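Local atomic coordinates of metallo-beta-lactamase (Serratia marcescens, PDB entry 5AXO), a protein that hydrolyses the beta-lactam ring of antibiotics, probably through zinc ions bound in its active site, as a subclass B3 metallo-beta-lactamase. Residues K66-T71 with T88-L93. Numbering follows the deposited sequence.
Sequences KYILST and TGATVL. With NA (sodium ion), chain K.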
loop_
_atom_site.group_PDB
_atom_site.type_symbol
_atom_site.label_atom_id
_atom_site.label_comp_id
_atom_site.label_asym_id
_atom_site.label_seq_id
_atom_site.Cartn_x
_atom_site.Cartn_y
_atom_site.Cartn_z
ATOM N N LYS A 66 16.527 -1.156 0.409
ATOM C CA LYS A 66 16.886 -1.359 1.818
ATOM C C LYS A 66 15.724 -1.672 2.734
ATOM O O LYS A 66 15.909 -2.354 3.756
ATOM C CB LYS A 66 17.708 -0.182 2.360
ATOM C CG LYS A 66 18.908 0.129 1.491
ATOM C CD LYS A 66 19.820 -1.028 1.207
ATOM C CE LYS A 66 21.032 -0.578 0.409
ATOM N NZ LYS A 66 21.889 -1.739 0.064
ATOM N N TYR A 67 14.544 -1.152 2.382
ATOM C CA TYR A 67 13.332 -1.398 3.165
ATOM C C TYR A 67 12.226 -1.785 2.194
ATOM O O TYR A 67 12.124 -1.227 1.103
ATOM C CB TYR A 67 12.897 -0.188 3.986
ATOM C CG TYR A 67 13.788 0.167 5.147
ATOM C CD1 TYR A 67 13.856 -0.655 6.245
ATOM C CD2 TYR A 67 14.554 1.302 5.137
ATOM C CE1 TYR A 67 14.635 -0.329 7.335
ATOM C CE2 TYR A 67 15.411 1.584 6.183
ATOM C CZ TYR A 67 15.392 0.789 7.286
ATOM O OH TYR A 67 16.172 1.095 8.407
ATOM N N ILE A 68 11.362 -2.685 2.653
ATOM C CA ILE A 68 10.067 -2.972 2.017
ATOM C C ILE A 68 9.026 -2.632 3.040
ATOM O O ILE A 68 8.977 -3.249 4.104
ATOM C CB ILE A 68 9.924 -4.419 1.594
ATOM C CG1 ILE A 68 11.052 -4.777 0.606
ATOM C CG2 ILE A 68 8.548 -4.692 0.981
ATOM C CD1 ILE A 68 11.237 -6.245 0.387
ATOM N N LEU A 69 8.126 -1.744 2.681
ATOM C CA LEU A 69 7.060 -1.272 3.554
ATOM C C LEU A 69 5.765 -1.981 3.159
ATOM O O LEU A 69 5.436 -2.045 1.964
ATOM C CB LEU A 69 6.881 0.241 3.419
ATOM C CG LEU A 69 8.145 1.080 3.554
ATOM C CD1 LEU A 69 7.767 2.546 3.465
ATOM C CD2 LEU A 69 8.953 0.767 4.799
ATOM N N SER A 70 5.035 -2.521 4.115
ATOM C CA SER A 70 3.806 -3.240 3.834
ATOM C C SER A 70 2.607 -2.384 4.226
ATOM O O SER A 70 2.573 -1.882 5.368
ATOM C CB SER A 70 3.770 -4.517 4.674
ATOM O OG SER A 70 2.533 -5.202 4.549
ATOM N N THR A 71 1.669 -2.182 3.326
ATOM C CA THR A 71 0.381 -1.677 3.700
ATOM C C THR A 71 -0.396 -2.642 4.576
ATOM O O THR A 71 -0.679 -2.327 5.768
ATOM C CB THR A 71 -0.466 -1.292 2.478
ATOM O OG1 THR A 71 -0.593 -2.405 1.623
ATOM C CG2 THR A 71 0.065 -0.076 1.745
ATOM N N THR A 88 16.430 -8.780 -2.384
ATOM C CA THR A 88 16.998 -7.465 -2.051
ATOM C C THR A 88 17.870 -7.505 -0.829
ATOM O O THR A 88 18.769 -6.680 -0.693
ATOM C CB THR A 88 15.883 -6.432 -1.834
ATOM O OG1 THR A 88 15.046 -6.859 -0.754
ATOM C CG2 THR A 88 15.061 -6.226 -3.101
ATOM N N GLY A 89 17.557 -8.379 0.118
ATOM C CA GLY A 89 18.132 -8.307 1.458
ATOM C C GLY A 89 17.476 -7.318 2.381
ATOM O O GLY A 89 17.989 -7.063 3.497
ATOM N N ALA A 90 16.389 -6.676 1.911
ATOM C CA ALA A 90 15.754 -5.602 2.667
ATOM C C ALA A 90 15.108 -6.052 3.982
ATOM O O ALA A 90 14.794 -7.217 4.201
ATOM C CB ALA A 90 14.712 -4.897 1.804
ATOM N N THR A 91 14.934 -5.081 4.853
ATOM C CA THR A 91 14.110 -5.249 6.043
ATOM C C THR A 91 12.668 -4.870 5.739
ATOM O O THR A 91 12.416 -3.910 5.025
ATOM C CB THR A 91 14.620 -4.405 7.182
ATOM O OG1 THR A 91 15.931 -4.849 7.487
ATOM C CG2 THR A 91 13.758 -4.527 8.412
ATOM N N VAL A 92 11.733 -5.692 6.184
ATOM C CA VAL A 92 10.299 -5.480 5.983
ATOM C C VAL A 92 9.675 -4.793 7.181
ATOM O O VAL A 92 9.839 -5.276 8.295
ATOM C CB VAL A 92 9.592 -6.839 5.709
ATOM C CG1 VAL A 92 8.085 -6.638 5.507
ATOM C CG2 VAL A 92 10.218 -7.544 4.501
ATOM N N LEU A 93 8.987 -3.676 6.956
ATOM C CA LEU A 93 8.352 -2.932 8.039
ATOM C C LEU A 93 6.856 -2.926 7.912
ATOM O O LEU A 93 6.325 -2.759 6.804
ATOM C CB LEU A 93 8.866 -1.509 8.048
ATOM C CG LEU A 93 10.368 -1.352 8.179
ATOM C CD1 LEU A 93 10.721 0.116 8.166
ATOM C CD2 LEU A 93 10.870 -1.966 9.471
HETATM NA NA NA K . 1.483 -2.760 7.790
HETATM O O HOH W 1 1.066 -5.376 6.944
#
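The ring of Y67 turns an edge to the neighbouring strand: T91 O lies there, close to the ring plane, while L93 reaches the ring obliquely, its CD1 3.8 Å from CD1 of Y67. T91 stands alongside the tyrosine, its CB 3.9 Å from CD1 of Y67. L93 also lies side by side with L69: with CG anti to the carbonyl carbon (chi1 -57°), its CD1 is carried between CD1 of Y67 and CD2 of L69, 3.9 Å from the latter. V135 of strand 134-137, in the other sheet, touches Y67 and L93 on this face. I68 and V92 point to the opposite face, which helix 81-88 covers, M84 touching I68, and I81 and Q85 touching V92; here I68 CG1 sits 3.9 Å from CB of A90. At the end of that helix, T88 OG1 accepts from A90 N in an ST turn and also bonds to M84 O.

Four backbone hydrogen bonds join 66-70 to 91-93: T91 N gives to K66 O, I68 N to T91 O, L93 N to I68 O and S70 N to L93 O (3.0 Å). Beyond the last, S70 O and T71 O bind a sodium ion with G153 O and a water that donates to S70 OG. With helix 81-88 between them, the two parallel strands form a right-handed beta-alpha-beta crossover of the metallo-beta-lactamase alpha-beta/beta-alpha fold, whose first strand leads into the zinc ligands H72 and H74.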